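Local coordinates for SWD1-like protein (PDB 6E29), which probably serves, through its WD-repeat beta-propeller domain, as a scaffolding subunit of the COMPASS complex that methylates histone H3 on its fourth residue, a lysine, at residues B[38-43]-B[50-55]; B[217-222]-B[231-236]; B[284-289]-B[297-302]; B[293-298]-B[307-312]. All coordinates share one frame; numbering follows the deposited sequence.

Contact 1. Residues B[38-43]-B[50-55]; sequences DFLASG and VIWDLE
Leu40 and Trp52 face each other as a hydrogen-bonded pair in the middle of an antiparallel beta hairpin, the two inner strands of a four-stranded propeller blade within a predicted WD repeat. Five backbone bonds join the segments. Leu40 N reaches Trp52 O, Trp52 N returns to Leu40 O at 2.7 Å, Ser42 and Val50 repeat the exchange, and Leu54 N extends the pairing beyond the strand end by binding Asp38 O.

Apolar contacts divide between the two sides of the sheet. On the face that carries Leu40, Ser42, Val50 and Trp52, the indole presents an edge to the neighbouring strand: Ser42 CB lies in the ring plane, 3.6 Å from Trp52 NE1, a buried nitrogen for which the model offers no acceptor. Val50 CG1 covers part of one indole face. Leu54 closes this side, its CD2 3.9 Å from Leu40 CB. On the other side Ala41 CB meets Ile51 CD1, while Phe39, its CG anti to the carbonyl carbon (chi1 -71°), swings its ring across the strand gap until CD1 is 3.8 Å from Ile51 CG2 and CE1 is 4.0 Å from Asp53 CB. Trp75 and Leu73 of strand 70-75 pack against this side, whereas Val31 and Phe33 of strand 28-33 touch Leu40.

The polar groups of Asp38 and Asp53 gather at one end, where Asp38 OD1 is hydrogen-bonded to Asn34; Ser42, farther along, bonds through OG to Ser28 OG. Asp53 OD2 accepts from Glu55 N, forming an Asx turn, and a water donates both to this oxygen and, at 2.6 Å, to Asp38 O.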
# COMPACT_ATOMS: atom_id res chain seq x y z
N ASP B 38 -4.52 -18.72 3.42
CA ASP B 38 -5.52 -19.65 2.88
C ASP B 38 -6.62 -18.94 2.10
O ASP B 38 -7.51 -19.60 1.53
CB ASP B 38 -6.12 -20.52 4.00
CG ASP B 38 -6.53 -19.73 5.22
OD1 ASP B 38 -6.32 -18.48 5.28
OD2 ASP B 38 -7.04 -20.38 6.16
N PHE B 39 -6.60 -17.61 2.07
CA PHE B 39 -7.62 -16.83 1.39
C PHE B 39 -6.98 -15.64 0.67
O PHE B 39 -5.97 -15.08 1.11
CB PHE B 39 -8.71 -16.30 2.36
CG PHE B 39 -9.62 -17.33 2.89
CD1 PHE B 39 -10.70 -17.75 2.15
CD2 PHE B 39 -9.39 -17.92 4.14
CE1 PHE B 39 -11.56 -18.73 2.66
CE2 PHE B 39 -10.25 -18.92 4.63
CZ PHE B 39 -11.32 -19.31 3.89
N LEU B 40 -7.61 -15.25 -0.43
CA LEU B 40 -7.15 -14.12 -1.23
C LEU B 40 -8.34 -13.21 -1.47
O LEU B 40 -9.43 -13.68 -1.81
CB LEU B 40 -6.57 -14.57 -2.56
CG LEU B 40 -6.24 -13.43 -3.53
CD1 LEU B 40 -4.94 -12.73 -3.10
CD2 LEU B 40 -6.15 -14.00 -4.94
N ALA B 41 -8.16 -11.92 -1.21
CA ALA B 41 -9.20 -10.97 -1.52
C ALA B 41 -8.89 -10.29 -2.84
O ALA B 41 -7.73 -10.00 -3.13
CB ALA B 41 -9.31 -9.92 -0.42
N SER B 42 -9.92 -10.04 -3.60
CA SER B 42 -9.82 -9.35 -4.88
C SER B 42 -10.82 -8.19 -4.88
O SER B 42 -11.95 -8.33 -4.41
CB SER B 42 -10.10 -10.34 -6.04
OG SER B 42 -10.05 -9.70 -7.28
N GLY B 43 -10.42 -7.03 -5.40
CA GLY B 43 -11.34 -5.91 -5.56
C GLY B 43 -11.47 -5.69 -7.05
O GLY B 43 -10.53 -5.99 -7.81
N VAL B 50 -14.11 -9.78 -3.71
CA VAL B 50 -14.25 -11.22 -3.81
C VAL B 50 -13.25 -11.89 -2.87
O VAL B 50 -12.08 -11.50 -2.81
CB VAL B 50 -14.08 -11.71 -5.26
CG1 VAL B 50 -14.25 -13.24 -5.35
CG2 VAL B 50 -15.11 -11.04 -6.15
N ILE B 51 -13.72 -12.85 -2.11
CA ILE B 51 -12.90 -13.64 -1.21
C ILE B 51 -12.75 -15.00 -1.87
O ILE B 51 -13.74 -15.72 -2.03
CB ILE B 51 -13.55 -13.79 0.17
CG1 ILE B 51 -13.85 -12.39 0.78
CG2 ILE B 51 -12.71 -14.71 1.05
CD1 ILE B 51 -12.61 -11.43 0.69
N TRP B 52 -11.52 -15.36 -2.28
CA TRP B 52 -11.24 -16.66 -2.90
C TRP B 52 -10.69 -17.61 -1.85
O TRP B 52 -9.74 -17.29 -1.15
CB TRP B 52 -10.21 -16.52 -4.01
CG TRP B 52 -10.59 -15.63 -5.12
CD1 TRP B 52 -10.46 -14.26 -5.17
CD2 TRP B 52 -11.14 -16.04 -6.37
NE1 TRP B 52 -10.93 -13.80 -6.38
CE2 TRP B 52 -11.32 -14.87 -7.14
CE3 TRP B 52 -11.48 -17.28 -6.92
CZ2 TRP B 52 -11.86 -14.91 -8.42
CZ3 TRP B 52 -11.97 -17.31 -8.18
CH2 TRP B 52 -12.17 -16.13 -8.91
N ASP B 53 -11.30 -18.80 -1.75
CA ASP B 53 -10.75 -19.89 -0.96
C ASP B 53 -9.60 -20.52 -1.75
O ASP B 53 -9.84 -21.13 -2.80
CB ASP B 53 -11.87 -20.89 -0.69
CG ASP B 53 -11.46 -22.01 0.24
OD1 ASP B 53 -12.30 -22.43 1.07
OD2 ASP B 53 -10.32 -22.49 0.15
N LEU B 54 -8.36 -20.41 -1.24
CA LEU B 54 -7.19 -20.87 -2.01
C LEU B 54 -7.10 -22.39 -2.10
O LEU B 54 -6.49 -22.92 -3.03
CB LEU B 54 -5.89 -20.30 -1.43
CG LEU B 54 -5.92 -18.78 -1.51
CD1 LEU B 54 -4.65 -18.15 -1.00
CD2 LEU B 54 -6.20 -18.40 -2.96
N GLU B 55 -7.81 -23.14 -1.26
CA GLU B 55 -7.75 -24.60 -1.37
C GLU B 55 -8.36 -25.17 -2.68
O GLU B 55 -7.76 -26.00 -3.36
CB GLU B 55 -8.42 -25.25 -0.16
CG GLU B 55 -8.79 -26.72 -0.36
CD GLU B 55 -7.60 -27.64 -0.19
OE1 GLU B 55 -6.45 -27.16 -0.29
OE2 GLU B 55 -7.81 -28.85 0.06
O HOH W 1 -8.72 -21.91 1.97

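Contact 2. Residues B[217-222]-B[231-236]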
# COMPACT_ATOMS: atom_id res chain seq x y z
N ILE B 217 6.39 11.66 -7.16
CA ILE B 217 5.34 11.23 -6.25
C ILE B 217 5.60 9.82 -5.73
O ILE B 217 5.88 8.87 -6.49
CB ILE B 217 3.99 11.36 -6.98
CG1 ILE B 217 3.80 12.84 -7.32
CG2 ILE B 217 2.88 10.69 -6.17
CD1 ILE B 217 2.64 13.14 -8.25
N ILE B 218 5.50 9.64 -4.41
CA ILE B 218 5.58 8.30 -3.83
C ILE B 218 4.23 7.60 -3.97
O ILE B 218 3.19 8.14 -3.56
CB ILE B 218 6.05 8.36 -2.37
CG1 ILE B 218 7.52 8.89 -2.32
CG2 ILE B 218 6.00 6.99 -1.72
CD1 ILE B 218 8.06 9.12 -0.88
N THR B 219 4.22 6.45 -4.64
CA THR B 219 2.95 5.78 -4.94
C THR B 219 2.66 4.55 -4.09
O THR B 219 1.49 4.24 -3.85
CB THR B 219 2.85 5.41 -6.43
OG1 THR B 219 4.03 4.71 -6.83
CG2 THR B 219 2.72 6.67 -7.27
N THR B 220 3.67 3.89 -3.58
CA THR B 220 3.48 2.70 -2.78
C THR B 220 4.50 2.67 -1.67
O THR B 220 5.69 2.94 -1.90
CB THR B 220 3.65 1.41 -3.62
OG1 THR B 220 2.52 1.27 -4.47
CG2 THR B 220 3.81 0.17 -2.72
N LEU B 221 4.03 2.30 -0.48
CA LEU B 221 4.88 1.91 0.64
C LEU B 221 4.46 0.53 1.14
O LEU B 221 3.26 0.26 1.29
CB LEU B 221 4.73 2.87 1.79
CG LEU B 221 5.15 4.31 1.54
CD1 LEU B 221 4.77 5.16 2.76
CD2 LEU B 221 6.64 4.34 1.25
N ARG B 222 5.45 -0.31 1.47
CA ARG B 222 5.15 -1.64 2.05
C ARG B 222 6.27 -2.04 3.00
O ARG B 222 7.45 -1.81 2.72
CB ARG B 222 5.01 -2.68 0.89
CG ARG B 222 4.56 -4.04 1.33
CD ARG B 222 3.17 -4.01 2.01
NE ARG B 222 2.06 -3.51 1.18
CZ ARG B 222 1.31 -4.27 0.37
NH1 ARG B 222 1.59 -5.57 0.19
NH2 ARG B 222 0.30 -3.71 -0.30
N LEU B 231 9.87 -0.85 1.47
CA LEU B 231 9.91 -0.80 0.02
C LEU B 231 9.10 0.39 -0.45
O LEU B 231 7.98 0.62 0.02
CB LEU B 231 9.32 -2.12 -0.53
CG LEU B 231 9.05 -2.30 -2.02
CD1 LEU B 231 10.38 -2.26 -2.72
CD2 LEU B 231 8.38 -3.71 -2.18
N VAL B 232 9.66 1.15 -1.38
CA VAL B 232 9.10 2.42 -1.80
C VAL B 232 9.07 2.47 -3.32
O VAL B 232 10.09 2.26 -3.95
CB VAL B 232 9.91 3.62 -1.30
CG1 VAL B 232 9.21 4.93 -1.77
CG2 VAL B 232 10.09 3.59 0.23
N ASN B 233 7.90 2.68 -3.91
CA ASN B 233 7.81 2.94 -5.35
C ASN B 233 7.50 4.41 -5.53
O ASN B 233 6.59 4.95 -4.87
CB ASN B 233 6.73 2.11 -6.04
CG ASN B 233 6.82 2.21 -7.58
OD1 ASN B 233 7.90 2.45 -8.13
ND2 ASN B 233 5.69 2.07 -8.24
N ALA B 234 8.19 5.05 -6.45
CA ALA B 234 8.00 6.47 -6.70
C ALA B 234 8.15 6.73 -8.19
O ALA B 234 8.71 5.93 -8.94
CB ALA B 234 8.99 7.32 -5.88
N GLN B 235 7.69 7.89 -8.61
CA GLN B 235 7.57 8.15 -10.03
C GLN B 235 8.88 8.56 -10.69
O GLN B 235 8.85 9.10 -11.79
CB GLN B 235 6.52 9.24 -10.26
CG GLN B 235 5.08 8.73 -10.08
CD GLN B 235 4.08 9.77 -10.62
OE1 GLN B 235 4.41 10.96 -10.74
NE2 GLN B 235 2.87 9.33 -10.96
N ASP B 236 10.02 8.34 -10.06
CA ASP B 236 11.29 8.66 -10.70
C ASP B 236 11.97 7.41 -11.25
O ASP B 236 13.17 7.43 -11.48
CB ASP B 236 12.22 9.46 -9.75
CG ASP B 236 12.59 8.71 -8.45
OD1 ASP B 236 12.12 7.56 -8.26
OD2 ASP B 236 13.35 9.29 -7.62
O HOH W 2 3.12 1.83 -6.82
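Asn233 lies opposite two residues at once, Thr219 and Thr220, and this classic beta bulge shifts the register of the antiparallel hairpin by one. Its side chain runs up from the strand with CG anti to the backbone N (chi1 -170°), which carries it past Thr220 and alongside the hydroxyl of Thr219. Asn233 CB packs 4.0 Å from Thr220 CB and is also close to Thr219 OG1. CG continues past the same hydroxyl, the two side chains passing at a slant. At the tip, ND2 is 3.4 Å from Thr219 OG1, but the angle is too poor for a hydrogen bond; the amide instead donates to a water at 2.9 Å and to the backbone oxygen of Trp274. That water is also hydrogen-bonded to the OG1 atoms of Thr219 and Thr220, so the three polar side chains are joined through one solvent molecule.

The backbone oxygen of Asn233 takes the bulge's N-H groups: Thr219 N binds it at 2.8 Å, and Thr220 N adds a weak bond at 3.4 Å. Beyond the bulge regular pairing resumes, with Asn233 N to Thr220 O and a reciprocal pair between Arg222 and Leu231. The other side of the hairpin is apolar. Val232 CG1 meets Ile218 CG2 at 3.8 Å, and Val232 CG2 meets Leu221 CD2 at 3.7 Å.

Within the propeller, strand 218-223 is an outermost strand of its blade, and 229-234 lies between it and 239-243. The Asn233 side rests on Val277 of strand 274-279, while Leu221 packs on Ala178 and Val180 of strand 176-181.

Contact 3. Residues B[284-289]-B[297-302]; sequences EYVAAS and YIWERG
Val286 and Trp299 pair through two backbone bonds at the buried centre of the contact, Val286 N to Trp299 O and Trp299 N to Val286 O, each 2.8 Å long. The indole, with CG anti to the carbonyl carbon (chi1 -60°), turns its six-membered ring along the partner strand, so that Ala288 CB sits in the ring plane at its edge, 3.9 Å from Trp299 CZ3. Ala288 and Tyr297 exchange a further pair of backbone bonds. On the opposite face of the sheet, Ala287 CB packs against Ile298 CG1 at 4.1 Å. These residues form the middle of a four-stranded antiparallel propeller blade: Trp299 meets the ring of Trp274 edge-to-face, and Ile320 and Trp322 of strand 317-322 cover Ala287.

Packing is sparser where the strands run out toward solvent. Tyr285 CB lies 3.9 Å from Ile298 CG2, and its ring edge points at Trp299 O, while Tyr285 CD1 only grazes Glu300 CB at 4.0 Å. Glu284 CG lies over the centre of one ring face. An alanine at Tyr285 would probably open a gap beside Glu300 CB and deprive the Glu284 methylene of the ring beneath it. Arg301 crosses Val286 at about a right angle, its CG 3.9 Å from Val286 CG2, and its guanidinium continues to a salt bridge with Glu262, whereas the Glu300 carboxylate turns away to the backbone N-H groups of His303 and Ser305.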
# COMPACT_ATOMS: atom_id res chain seq x y z
N GLU B 284 12.94 -11.73 0.91
CA GLU B 284 14.09 -12.01 0.06
C GLU B 284 14.00 -11.30 -1.28
O GLU B 284 15.02 -10.86 -1.83
CB GLU B 284 14.20 -13.49 -0.20
CG GLU B 284 15.49 -13.80 -0.99
CD GLU B 284 15.75 -15.26 -1.23
OE1 GLU B 284 14.86 -16.15 -1.03
OE2 GLU B 284 16.89 -15.55 -1.64
N TYR B 285 12.82 -11.28 -1.90
CA TYR B 285 12.68 -10.77 -3.26
C TYR B 285 11.81 -9.52 -3.27
O TYR B 285 10.89 -9.37 -2.47
CB TYR B 285 12.01 -11.79 -4.20
CG TYR B 285 12.76 -13.07 -4.29
CD1 TYR B 285 14.02 -13.12 -4.86
CD2 TYR B 285 12.22 -14.23 -3.78
CE1 TYR B 285 14.74 -14.36 -4.95
CE2 TYR B 285 12.90 -15.44 -3.85
CZ TYR B 285 14.16 -15.50 -4.43
OH TYR B 285 14.84 -16.70 -4.49
N VAL B 286 12.10 -8.64 -4.23
CA VAL B 286 11.22 -7.53 -4.60
C VAL B 286 10.74 -7.80 -6.03
O VAL B 286 11.55 -8.02 -6.92
CB VAL B 286 11.97 -6.18 -4.53
CG1 VAL B 286 11.09 -5.06 -5.10
CG2 VAL B 286 12.37 -5.85 -3.04
N ALA B 287 9.42 -7.73 -6.25
CA ALA B 287 8.86 -7.85 -7.59
C ALA B 287 8.21 -6.53 -7.98
O ALA B 287 7.77 -5.75 -7.10
CB ALA B 287 7.81 -8.96 -7.67
N ALA B 288 8.14 -6.27 -9.28
CA ALA B 288 7.41 -5.11 -9.78
C ALA B 288 6.78 -5.44 -11.13
O ALA B 288 7.39 -6.13 -11.96
CB ALA B 288 8.35 -3.91 -9.96
N SER B 289 5.65 -4.82 -11.39
CA SER B 289 5.07 -4.72 -12.73
C SER B 289 5.52 -3.42 -13.39
O SER B 289 5.89 -2.45 -12.73
CB SER B 289 3.55 -4.75 -12.67
OG SER B 289 3.10 -3.74 -11.77
N TYR B 297 9.29 -7.98 -13.12
CA TYR B 297 10.70 -8.08 -12.79
C TYR B 297 10.79 -8.54 -11.35
O TYR B 297 10.03 -8.07 -10.51
CB TYR B 297 11.40 -6.72 -12.94
CG TYR B 297 11.57 -6.37 -14.43
CD1 TYR B 297 10.48 -5.95 -15.19
CD2 TYR B 297 12.81 -6.45 -15.06
CE1 TYR B 297 10.62 -5.64 -16.54
CE2 TYR B 297 12.96 -6.12 -16.41
CZ TYR B 297 11.85 -5.73 -17.14
OH TYR B 297 11.98 -5.40 -18.48
N ILE B 298 11.77 -9.42 -11.07
CA ILE B 298 12.03 -9.87 -9.69
C ILE B 298 13.51 -9.67 -9.38
O ILE B 298 14.38 -10.18 -10.10
CB ILE B 298 11.62 -11.33 -9.48
CG1 ILE B 298 10.15 -11.54 -9.91
CG2 ILE B 298 11.81 -11.73 -8.05
CD1 ILE B 298 9.71 -13.05 -9.79
N TRP B 299 13.81 -8.88 -8.34
CA TRP B 299 15.16 -8.71 -7.83
C TRP B 299 15.31 -9.38 -6.47
O TRP B 299 14.32 -9.59 -5.74
CB TRP B 299 15.50 -7.23 -7.67
CG TRP B 299 15.45 -6.42 -8.90
CD1 TRP B 299 16.52 -6.10 -9.73
CD2 TRP B 299 14.32 -5.71 -9.42
NE1 TRP B 299 16.10 -5.27 -10.73
CE2 TRP B 299 14.76 -5.01 -10.57
CE3 TRP B 299 12.97 -5.59 -9.02
CZ2 TRP B 299 13.89 -4.23 -11.36
CZ3 TRP B 299 12.11 -4.80 -9.78
CH2 TRP B 299 12.58 -4.12 -10.94
N GLU B 300 16.55 -9.65 -6.08
CA GLU B 300 16.82 -10.21 -4.76
C GLU B 300 17.52 -9.17 -3.91
O GLU B 300 18.40 -8.44 -4.39
CB GLU B 300 17.65 -11.51 -4.86
CG GLU B 300 18.89 -11.38 -5.71
CD GLU B 300 20.06 -10.84 -4.89
OE1 GLU B 300 20.07 -11.13 -3.65
OE2 GLU B 300 20.91 -10.12 -5.47
N ARG B 301 17.14 -9.08 -2.64
CA ARG B 301 17.63 -8.03 -1.74
C ARG B 301 18.92 -8.38 -1.06
O ARG B 301 19.51 -7.53 -0.38
CB ARG B 301 16.62 -7.79 -0.63
CG ARG B 301 15.46 -7.00 -1.03
CD ARG B 301 14.65 -6.63 0.19
NE ARG B 301 15.48 -6.22 1.32
CZ ARG B 301 15.54 -6.84 2.49
NH1 ARG B 301 14.80 -7.92 2.72
NH2 ARG B 301 16.37 -6.38 3.43
N GLY B 302 19.35 -9.64 -1.15
CA GLY B 302 20.65 -10.00 -0.61
C GLY B 302 21.75 -9.16 -1.22
O GLY B 302 22.59 -8.61 -0.50

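Contact 4. Residues B[293-298]-B[307-312]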
# COMPACT_ATOMS: atom_id res chain seq x y z
N ASN B 293 4.29 -2.09 -20.39
CA ASN B 293 4.99 -3.29 -20.86
C ASN B 293 4.36 -4.50 -20.18
O ASN B 293 3.65 -4.37 -19.17
CB ASN B 293 6.49 -3.27 -20.51
CG ASN B 293 7.28 -2.18 -21.28
OD1 ASN B 293 7.37 -1.01 -20.87
ND2 ASN B 293 7.91 -2.60 -22.36
N HIS B 294 4.68 -5.68 -20.68
CA HIS B 294 3.98 -6.85 -20.15
C HIS B 294 4.75 -7.57 -19.04
O HIS B 294 4.15 -8.36 -18.30
CB HIS B 294 3.66 -7.83 -21.31
CG HIS B 294 4.87 -8.36 -22.01
ND1 HIS B 294 5.60 -7.61 -22.91
CD2 HIS B 294 5.50 -9.56 -21.92
CE1 HIS B 294 6.62 -8.33 -23.36
NE2 HIS B 294 6.58 -9.52 -22.77
N GLU B 295 6.02 -7.28 -18.87
CA GLU B 295 6.88 -8.07 -18.00
C GLU B 295 6.68 -7.77 -16.52
O GLU B 295 6.25 -6.69 -16.11
CB GLU B 295 8.34 -7.83 -18.39
CG GLU B 295 8.65 -8.33 -19.78
CD GLU B 295 8.79 -7.21 -20.81
OE1 GLU B 295 9.39 -7.46 -21.86
OE2 GLU B 295 8.32 -6.08 -20.56
N LEU B 296 7.03 -8.76 -15.72
CA LEU B 296 7.25 -8.58 -14.29
C LEU B 296 8.72 -8.79 -14.02
O LEU B 296 9.34 -9.68 -14.61
CB LEU B 296 6.43 -9.57 -13.45
CG LEU B 296 4.91 -9.56 -13.59
CD1 LEU B 296 4.37 -10.69 -12.73
CD2 LEU B 296 4.31 -8.22 -13.09
N TYR B 297 9.29 -7.98 -13.12
CA TYR B 297 10.70 -8.08 -12.79
C TYR B 297 10.79 -8.54 -11.35
O TYR B 297 10.03 -8.07 -10.51
CB TYR B 297 11.40 -6.72 -12.94
CG TYR B 297 11.57 -6.37 -14.43
CD1 TYR B 297 10.48 -5.95 -15.19
CD2 TYR B 297 12.81 -6.45 -15.06
CE1 TYR B 297 10.62 -5.64 -16.54
CE2 TYR B 297 12.96 -6.12 -16.41
CZ TYR B 297 11.85 -5.73 -17.14
OH TYR B 297 11.98 -5.40 -18.48
N ILE B 298 11.77 -9.42 -11.07
CA ILE B 298 12.03 -9.87 -9.69
C ILE B 298 13.51 -9.67 -9.38
O ILE B 298 14.38 -10.18 -10.10
CB ILE B 298 11.62 -11.33 -9.48
CG1 ILE B 298 10.15 -11.54 -9.91
CG2 ILE B 298 11.81 -11.73 -8.05
CD1 ILE B 298 9.71 -13.05 -9.79
N VAL B 307 16.91 -11.24 -10.70
CA VAL B 307 16.90 -12.70 -10.74
C VAL B 307 16.01 -13.25 -11.83
O VAL B 307 16.31 -14.33 -12.38
CB VAL B 307 16.54 -13.33 -9.38
CG1 VAL B 307 17.67 -13.18 -8.42
CG2 VAL B 307 15.29 -12.77 -8.78
N ARG B 308 14.95 -12.56 -12.19
CA ARG B 308 13.97 -13.13 -13.11
C ARG B 308 13.22 -12.01 -13.80
O ARG B 308 12.86 -11.03 -13.17
CB ARG B 308 12.96 -14.00 -12.35
CG ARG B 308 12.17 -14.86 -13.26
CD ARG B 308 12.99 -16.03 -13.68
NE ARG B 308 12.13 -17.21 -13.77
CZ ARG B 308 11.63 -17.69 -14.91
NH1 ARG B 308 11.92 -17.13 -16.08
NH2 ARG B 308 10.84 -18.75 -14.85
N MET B 309 12.97 -12.18 -15.10
CA MET B 309 11.97 -11.37 -15.77
C MET B 309 10.86 -12.31 -16.25
O MET B 309 11.13 -13.24 -17.02
CB MET B 309 12.60 -10.62 -16.94
CG MET B 309 11.68 -9.65 -17.62
SD MET B 309 12.45 -9.10 -19.15
CE MET B 309 14.16 -9.03 -18.58
N LEU B 310 9.62 -12.08 -15.81
CA LEU B 310 8.50 -12.94 -16.22
C LEU B 310 7.77 -12.29 -17.39
O LEU B 310 7.51 -11.10 -17.36
CB LEU B 310 7.52 -13.16 -15.07
CG LEU B 310 8.17 -13.80 -13.85
CD1 LEU B 310 7.14 -13.93 -12.72
CD2 LEU B 310 8.88 -15.13 -14.22
N GLU B 311 7.46 -13.07 -18.42
CA GLU B 311 6.62 -12.58 -19.51
C GLU B 311 5.16 -13.02 -19.39
O GLU B 311 4.26 -12.27 -19.77
CB GLU B 311 7.20 -13.03 -20.85
CG GLU B 311 8.65 -12.53 -21.01
CD GLU B 311 9.03 -12.19 -22.45
OE1 GLU B 311 10.06 -12.72 -22.95
OE2 GLU B 311 8.31 -11.41 -23.10
N GLY B 312 4.90 -14.20 -18.82
CA GLY B 312 3.55 -14.68 -18.61
C GLY B 312 2.73 -14.47 -19.85
O GLY B 312 3.18 -14.77 -20.96
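The outer hairpin of a propeller blade, strands 296-300 and 306-310, brings Leu296 opposite Leu310 and Tyr297 opposite Met309. Leu296 and Leu310 exchange backbone bonds, and at the far end Val307 N and Arg308 N both donate to Ile298 O, at 2.8 and 3.2 Å, forming a classic beta bulge. Met309 lies alongside Tyr297: its CG stands over one face of the ring, 4.0 Å from the centroid in a CH-pi contact, and its SD adds an oblique Met-aromatic approach. Beyond the strands, His294 NE2 donates almost straight (176°) to the anti lone pair of Glu311 OE2, 2.6 Å away and in the imidazole plane. The crowded position of His294 CG, between the backbone N and carbonyl carbon (chi1 62°), carries the ring to this carboxylate. Glu295 OE1, a like-charged neighbour, lies 4.3 Å from Glu311 OE2. A leucine in place of His294 would probably leave Glu311 OE2 without this donor and its carboxylate freer to turn. Ile298 CD1 meets Leu310 CD1 at 4.0 Å; on this side Trp342 of strand 339-343 covers Leu296 and Leu310, and Trp322 of strand 317-322 covers Ile298.

Overall arrangement
All four contacts are antiparallel hairpins of one beta-propeller, spread over three blades. Contacts 3 and 4 belong to the same blade and share Tyr297 and Ile298: strand 296-300 pairs with 285-290 on one edge and with 306-310 on the other, and the centres of the two contacts are about 10 Å apart. Contact 2 lies in the preceding blade, its centre about 15 Å from that of contact 3, and the two blades meet where Leu231 CD1 packs 3.7 Å from Val286 CG1. Contact 1 stands apart, touching none of the others; its centre is about 24 Å from those of contacts 3 and 4 and about 26 Å from that of contact 2.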